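Local coordinates for protein DotI (Legionella pneumophila, PDB 3WZ4) that is a component, represented here by its periplasmic domain, of an inner-membrane complex essential for type IV secretion, at residues K64-I78 with R91-E105. Numbering follows the deposited sequence.
Sequences KKLVVSAVATRAPII and RVQMPILVTYQSASE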
# COMPACT_ATOMS: atom_id res chain seq x y z
N LYS A 64 -17.48 8.73 10.70
CA LYS A 64 -16.94 9.89 11.41
C LYS A 64 -16.44 10.96 10.44
O LYS A 64 -15.92 11.99 10.86
CB LYS A 64 -15.83 9.46 12.36
CG LYS A 64 -16.27 8.48 13.43
CD LYS A 64 -15.11 8.05 14.31
CE LYS A 64 -15.56 7.07 15.37
NZ LYS A 64 -14.44 6.64 16.25
N LYS A 65 -16.61 10.70 9.15
CA LYS A 65 -16.22 11.65 8.11
C LYS A 65 -14.81 12.18 8.32
O LYS A 65 -14.61 13.37 8.58
CB LYS A 65 -17.24 12.79 8.03
CG LYS A 65 -18.65 12.31 7.77
CD LYS A 65 -19.59 13.45 7.43
CE LYS A 65 -20.93 12.91 6.96
NZ LYS A 65 -21.84 13.99 6.48
N LEU A 66 -13.83 11.29 8.21
CA LEU A 66 -12.44 11.63 8.47
C LEU A 66 -11.62 11.80 7.20
O LEU A 66 -12.05 11.42 6.11
CB LEU A 66 -11.79 10.53 9.32
CG LEU A 66 -12.55 10.10 10.57
CD1 LEU A 66 -11.95 8.82 11.12
CD2 LEU A 66 -12.56 11.20 11.62
N VAL A 67 -10.44 12.37 7.36
CA VAL A 67 -9.46 12.43 6.29
C VAL A 67 -8.25 11.61 6.73
O VAL A 67 -7.69 11.85 7.81
CB VAL A 67 -9.01 13.88 6.01
CG1 VAL A 67 -7.84 13.89 5.04
CG2 VAL A 67 -10.18 14.70 5.47
N VAL A 68 -7.87 10.64 5.92
CA VAL A 68 -6.74 9.79 6.26
C VAL A 68 -5.47 10.21 5.53
O VAL A 68 -5.49 10.47 4.32
CB VAL A 68 -7.03 8.31 5.94
CG1 VAL A 68 -5.95 7.42 6.53
CG2 VAL A 68 -8.39 7.92 6.49
N SER A 69 -4.37 10.30 6.27
CA SER A 69 -3.07 10.62 5.69
C SER A 69 -2.00 9.78 6.36
O SER A 69 -2.26 9.11 7.36
CB SER A 69 -2.76 12.11 5.86
OG SER A 69 -2.63 12.45 7.23
N ALA A 70 -0.79 9.82 5.81
CA ALA A 70 0.32 9.05 6.37
C ALA A 70 1.67 9.57 5.91
O ALA A 70 1.79 10.17 4.85
CB ALA A 70 0.17 7.57 6.03
N VAL A 71 2.69 9.32 6.73
CA VAL A 71 4.06 9.67 6.38
C VAL A 71 4.98 8.52 6.76
O VAL A 71 4.70 7.79 7.72
CB VAL A 71 4.53 10.95 7.11
CG1 VAL A 71 3.67 12.15 6.69
CG2 VAL A 71 4.49 10.75 8.61
N ALA A 72 6.06 8.35 6.00
CA ALA A 72 7.03 7.31 6.30
C ALA A 72 7.79 7.63 7.58
O ALA A 72 8.32 8.73 7.73
CB ALA A 72 7.99 7.13 5.13
N THR A 73 7.84 6.67 8.49
CA THR A 73 8.54 6.84 9.76
C THR A 73 10.03 6.57 9.61
O THR A 73 10.87 7.27 10.18
CB THR A 73 7.96 5.91 10.85
OG1 THR A 73 6.80 6.53 11.42
CG2 THR A 73 8.98 5.66 11.95
N ARG A 74 10.36 5.55 8.83
CA ARG A 74 11.74 5.24 8.49
C ARG A 74 11.83 4.80 7.03
O ARG A 74 10.80 4.56 6.39
CB ARG A 74 12.30 4.15 9.42
CG ARG A 74 12.77 4.70 10.76
CD ARG A 74 12.64 3.68 11.88
NE ARG A 74 13.73 2.72 11.94
CZ ARG A 74 14.99 3.03 12.21
NH1 ARG A 74 15.34 4.29 12.43
NH2 ARG A 74 15.92 2.08 12.24
N ALA A 75 13.04 4.72 6.51
CA ALA A 75 13.24 4.30 5.13
C ALA A 75 12.77 2.86 4.93
O ALA A 75 12.89 2.03 5.83
CB ALA A 75 14.70 4.44 4.73
N PRO A 76 12.21 2.57 3.75
CA PRO A 76 11.80 1.20 3.41
C PRO A 76 13.03 0.32 3.22
O PRO A 76 14.05 0.79 2.72
CB PRO A 76 11.06 1.38 2.08
CG PRO A 76 11.64 2.61 1.49
CD PRO A 76 11.92 3.51 2.65
N ILE A 77 12.92 -0.95 3.61
CA ILE A 77 14.04 -1.87 3.47
C ILE A 77 13.62 -3.15 2.74
O ILE A 77 12.47 -3.58 2.84
CB ILE A 77 14.63 -2.27 4.84
CG1 ILE A 77 13.58 -2.97 5.69
CG2 ILE A 77 15.18 -1.04 5.56
CD1 ILE A 77 14.06 -3.33 7.08
N ILE A 78 14.55 -3.72 1.99
CA ILE A 78 14.32 -5.02 1.37
C ILE A 78 14.70 -6.11 2.35
O ILE A 78 15.87 -6.26 2.70
CB ILE A 78 15.14 -5.17 0.08
CG1 ILE A 78 14.69 -4.15 -0.96
CG2 ILE A 78 15.02 -6.59 -0.47
CD1 ILE A 78 15.61 -4.05 -2.16
N ARG A 91 10.63 -8.46 -1.10
CA ARG A 91 9.83 -8.28 0.10
C ARG A 91 10.26 -6.99 0.78
O ARG A 91 11.36 -6.91 1.34
CB ARG A 91 9.95 -9.49 1.04
CG ARG A 91 8.69 -9.74 1.86
CD ARG A 91 8.77 -11.04 2.64
NE ARG A 91 8.84 -12.22 1.78
CZ ARG A 91 7.78 -12.86 1.29
NH1 ARG A 91 6.55 -12.44 1.58
NH2 ARG A 91 7.94 -13.93 0.52
N VAL A 92 9.40 -5.98 0.72
CA VAL A 92 9.72 -4.65 1.23
C VAL A 92 8.91 -4.26 2.46
O VAL A 92 7.70 -4.46 2.51
CB VAL A 92 9.49 -3.58 0.14
CG1 VAL A 92 9.60 -2.19 0.73
CG2 VAL A 92 10.48 -3.78 -1.01
N GLN A 93 9.59 -3.69 3.45
CA GLN A 93 8.96 -3.31 4.70
C GLN A 93 9.23 -1.84 5.02
O GLN A 93 10.34 -1.35 4.83
CB GLN A 93 9.45 -4.20 5.83
CG GLN A 93 8.76 -3.95 7.16
CD GLN A 93 9.14 -4.97 8.21
OE1 GLN A 93 8.57 -6.06 8.26
NE2 GLN A 93 10.12 -4.63 9.04
N MSE A 94 8.20 -1.15 5.51
CA MSE A 94 8.33 0.25 5.88
C MSE A 94 7.35 0.62 6.98
O MSE A 94 6.17 0.30 6.90
CB MSE A 94 8.09 1.15 4.66
CG MSE A 94 8.54 2.60 4.87
SE MSE A 94 8.21 3.75 3.32
CE MSE A 94 6.27 3.85 3.45
N PRO A 95 7.85 1.28 8.04
CA PRO A 95 6.99 1.77 9.12
C PRO A 95 6.39 3.13 8.75
O PRO A 95 7.04 3.94 8.10
CB PRO A 95 7.98 1.93 10.28
CG PRO A 95 9.26 2.30 9.61
CD PRO A 95 9.27 1.56 8.28
N ILE A 96 5.15 3.37 9.18
CA ILE A 96 4.47 4.61 8.85
C ILE A 96 3.69 5.16 10.04
O ILE A 96 3.36 4.42 10.97
CB ILE A 96 3.50 4.44 7.66
CG1 ILE A 96 2.38 3.45 8.02
CG2 ILE A 96 4.24 3.97 6.42
CD1 ILE A 96 1.38 3.22 6.91
N LEU A 97 3.39 6.45 9.99
CA LEU A 97 2.51 7.07 10.97
C LEU A 97 1.21 7.49 10.28
O LEU A 97 1.21 8.42 9.48
CB LEU A 97 3.17 8.28 11.62
CG LEU A 97 2.32 8.99 12.68
CD1 LEU A 97 2.04 8.05 13.85
CD2 LEU A 97 2.99 10.28 13.15
N VAL A 98 0.12 6.80 10.59
CA VAL A 98 -1.16 7.09 9.97
C VAL A 98 -1.98 8.04 10.83
O VAL A 98 -2.00 7.91 12.05
CB VAL A 98 -1.97 5.80 9.71
CG1 VAL A 98 -3.26 6.11 8.98
CG2 VAL A 98 -1.14 4.80 8.92
N THR A 99 -2.64 9.00 10.19
CA THR A 99 -3.46 9.98 10.89
C THR A 99 -4.91 9.98 10.39
O THR A 99 -5.17 10.21 9.21
CB THR A 99 -2.88 11.40 10.75
OG1 THR A 99 -1.57 11.44 11.33
CG2 THR A 99 -3.77 12.42 11.44
N TYR A 100 -5.84 9.71 11.30
CA TYR A 100 -7.27 9.83 11.02
C TYR A 100 -7.79 11.05 11.76
O TYR A 100 -7.72 11.12 12.98
CB TYR A 100 -8.01 8.59 11.52
CG TYR A 100 -7.58 7.28 10.89
CD1 TYR A 100 -6.45 6.61 11.33
CD2 TYR A 100 -8.32 6.72 9.85
CE1 TYR A 100 -6.06 5.41 10.76
CE2 TYR A 100 -7.94 5.52 9.27
CZ TYR A 100 -6.81 4.87 9.73
OH TYR A 100 -6.42 3.68 9.16
N GLN A 101 -8.33 12.03 11.03
CA GLN A 101 -8.74 13.26 11.70
C GLN A 101 -9.94 13.97 11.09
O GLN A 101 -10.31 13.74 9.94
CB GLN A 101 -7.56 14.24 11.80
CG GLN A 101 -7.17 14.89 10.49
CD GLN A 101 -5.96 15.79 10.63
OE1 GLN A 101 -6.03 16.84 11.27
NE2 GLN A 101 -4.85 15.38 10.03
N SER A 102 -10.54 14.84 11.90
CA SER A 102 -11.65 15.69 11.49
C SER A 102 -11.68 16.89 12.43
O SER A 102 -10.75 17.09 13.21
CB SER A 102 -12.97 14.93 11.58
OG SER A 102 -13.27 14.59 12.92
N ALA A 103 -12.75 17.67 12.37
CA ALA A 103 -12.90 18.80 13.27
C ALA A 103 -12.97 18.34 14.73
O ALA A 103 -12.49 19.04 15.62
CB ALA A 103 -14.14 19.61 12.91
N SER A 104 -13.54 17.17 14.95
CA SER A 104 -13.77 16.68 16.31
C SER A 104 -12.76 15.61 16.75
O SER A 104 -12.56 15.41 17.95
CB SER A 104 -15.20 16.14 16.44
OG SER A 104 -15.35 14.92 15.75
N GLU A 105 -12.13 14.93 15.80
CA GLU A 105 -11.24 13.83 16.13
C GLU A 105 -9.82 13.97 15.57
O GLU A 105 -9.60 14.63 14.56
CB GLU A 105 -11.83 12.50 15.68
CG GLU A 105 -13.06 12.06 16.45
CD GLU A 105 -13.46 10.64 16.14
OE1 GLU A 105 -14.59 10.23 16.51
OE2 GLU A 105 -12.65 9.91 15.52
O HOH W 1 -15.48 13.11 13.35
O HOH W 2 -12.67 15.34 8.05
O HOH W 3 -5.16 12.85 8.32
O HOH W 4 5.84 4.40 12.57
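Ser102 OG has three polar partners, two backbone N-H groups of its own turn and water 1: it accepts from the backbone N of Glu105 (3.1 Å) and, at 3.3 Å, from Ser104 N, an ST turn within an ST motif, while water 1 links it across to Lys64 O. Leu66 CD2 packs against the CB of the same serine. Nearby, the extended side chain of Lys64 crosses that of Glu105 at about a right angle; its NZ to OE1 salt bridge is long, 3.6 Å.

From Val67 to Ala72 the backbones pair antiparallel, their axes 162° apart; the straightest bond, Thr99 N to Ser69 O, measures 174° at the hydrogen. Water 3 bridges the strands by side chains as well, donating to Val67 O, accepting from Gln101 NE2 and bonding to Ser69 OG, whereas Thr99 OG1 bonds to Gln108 of the next strand. These are the arms of the hairpin 67-84/87-101 in the antiparallel sheet, over which helices pack, consistent with the family's place in the NTF2 clan. On the helix-covered face, Val68 CG1, anti to its N (chi1 -170°), sits over the Tyr100 ring, 4.2 Å from the centroid and displaced toward the rim; both side chains also touch Val61 of helix 57-63.

Beyond Ala72 the register slips by two residues as 73-76 loops out, and pairing resumes with Ile77 and Gln93. Thr73 N still reaches Pro95 O, from above the carbonyl plane. Selenomethionine Met94 runs alongside Pro76, its SE lying 3.8 Å from both Pro76 CD and Ala72 CB, spanning the 73-76 loop from Ala72 to Pro76, with helix 7-21 touching the same side chain, while Pro95 CG abuts Arg74 CB at 3.6 Å.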